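Long-range contact in enoyl-CoA hydratase (Mycobacterium tuberculosis, PDB 4JJT), which probably acts as a lyase of the enoyl-CoA hydratase/isomerase family, adding water across the double bond of enoyl-CoA thioesters: residues 81-85 with 134-138. Numbering follows the deposited sequence.
Sequences DISPR and PTWGL
Thr135 and Trp136 each use a side-chain donor to hold a backbone carbonyl of the extended segment 81-85, joining two loops of the crotonase fold: the one leading to strand 93-97 and the one entering helix 138-146. The hydroxyl of Thr135 donates to the carbonyl oxygen of Ile82, OG1 to O 2.5 Å, lying in the carbonyl plane with a C=O...O angle of 158°. Threonine suits the place because its short hydroxyl can donate here and still bond a second partner, a bound glycerol. One residue on, the indole N-H of Trp136 makes a weak bond to the carbonyl of Ser83, NE1 to O 3.2 Å, with Ser83 O at the ring's edge, near its plane. Tryptophan suits this buried place because one polar N-H accompanies a broad apolar surface, which also touches Leu31, Leu68 and Tyr111. Glu107 OE1 accepts the backbone N-H of Leu138 and, weakly, that of Trp136, while Glu222 takes that of Gly137, whose positive phi (96°) favours glycine. Pro84, with no backbone N-H to satisfy, brings its CA to 3.7 Å from CD1 of Trp136. The CG2 methyl of Ile82 meets the ring obliquely, 3.8 Å from NE1 of Trp136.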
# COMPACT_ATOMS: atom_id res chain seq x y z
N ASP A 81 -16.03 -23.95 -1.85
CA ASP A 81 -15.17 -22.82 -2.17
C ASP A 81 -15.60 -22.14 -3.47
O ASP A 81 -15.65 -22.78 -4.52
CB ASP A 81 -13.70 -23.24 -2.23
CG ASP A 81 -13.47 -24.45 -3.12
OD1 ASP A 81 -12.30 -24.71 -3.48
OD2 ASP A 81 -14.46 -25.13 -3.46
N ILE A 82 -15.92 -20.86 -3.38
CA ILE A 82 -16.50 -20.13 -4.51
C ILE A 82 -15.69 -18.87 -4.84
O ILE A 82 -15.62 -17.94 -4.04
CB ILE A 82 -17.96 -19.73 -4.23
CG1 ILE A 82 -18.80 -20.94 -3.79
CG2 ILE A 82 -18.58 -19.07 -5.45
CD1 ILE A 82 -18.87 -21.15 -2.28
N SER A 83 -15.10 -18.84 -6.03
CA SER A 83 -14.25 -17.74 -6.46
C SER A 83 -15.07 -16.53 -6.91
O SER A 83 -16.20 -16.68 -7.38
CB SER A 83 -13.34 -18.19 -7.60
OG SER A 83 -12.61 -19.36 -7.24
N PRO A 84 -14.50 -15.31 -6.78
CA PRO A 84 -15.21 -14.11 -7.24
C PRO A 84 -15.25 -14.02 -8.76
O PRO A 84 -14.25 -14.32 -9.41
CB PRO A 84 -14.35 -12.97 -6.67
CG PRO A 84 -13.00 -13.55 -6.56
CD PRO A 84 -13.20 -14.99 -6.18
N ARG A 85 -16.39 -13.61 -9.31
CA ARG A 85 -16.59 -13.64 -10.75
C ARG A 85 -17.04 -12.30 -11.34
O ARG A 85 -17.13 -12.16 -12.56
CB ARG A 85 -17.60 -14.73 -11.12
CG ARG A 85 -17.24 -16.10 -10.59
CD ARG A 85 -18.36 -17.09 -10.83
NE ARG A 85 -18.63 -17.27 -12.25
CZ ARG A 85 -19.59 -18.05 -12.74
NH1 ARG A 85 -19.77 -18.15 -14.05
NH2 ARG A 85 -20.39 -18.71 -11.91
N PRO A 134 -16.09 -15.40 3.96
CA PRO A 134 -16.42 -14.71 2.71
C PRO A 134 -15.32 -14.82 1.64
O PRO A 134 -14.14 -14.87 1.97
CB PRO A 134 -16.59 -13.25 3.14
CG PRO A 134 -15.87 -13.15 4.45
CD PRO A 134 -16.07 -14.47 5.11
N THR A 135 -15.74 -14.86 0.38
CA THR A 135 -14.81 -14.91 -0.75
C THR A 135 -15.18 -13.89 -1.83
O THR A 135 -14.48 -13.77 -2.83
CB THR A 135 -14.75 -16.31 -1.38
OG1 THR A 135 -16.04 -16.66 -1.90
CG2 THR A 135 -14.31 -17.35 -0.36
N TRP A 136 -16.28 -13.18 -1.62
CA TRP A 136 -16.74 -12.20 -2.61
C TRP A 136 -16.53 -10.76 -2.16
O TRP A 136 -17.20 -9.85 -2.63
CB TRP A 136 -18.22 -12.44 -2.96
CG TRP A 136 -18.45 -13.55 -3.93
CD1 TRP A 136 -17.52 -14.45 -4.39
CD2 TRP A 136 -19.69 -13.90 -4.56
NE1 TRP A 136 -18.11 -15.33 -5.27
CE2 TRP A 136 -19.44 -15.01 -5.39
CE3 TRP A 136 -20.98 -13.38 -4.50
CZ2 TRP A 136 -20.43 -15.61 -6.15
CZ3 TRP A 136 -21.97 -13.98 -5.26
CH2 TRP A 136 -21.69 -15.08 -6.08
N GLY A 137 -15.60 -10.56 -1.22
CA GLY A 137 -15.17 -9.22 -0.86
C GLY A 137 -15.82 -8.57 0.34
O GLY A 137 -15.60 -7.38 0.59
N LEU A 138 -16.60 -9.33 1.10
CA LEU A 138 -17.36 -8.77 2.22
C LEU A 138 -16.48 -8.14 3.31
O LEU A 138 -16.73 -7.02 3.74
CB LEU A 138 -18.30 -9.81 2.83
CG LEU A 138 -19.32 -9.30 3.86
CD1 LEU A 138 -20.65 -10.01 3.70
CD2 LEU A 138 -18.80 -9.49 5.27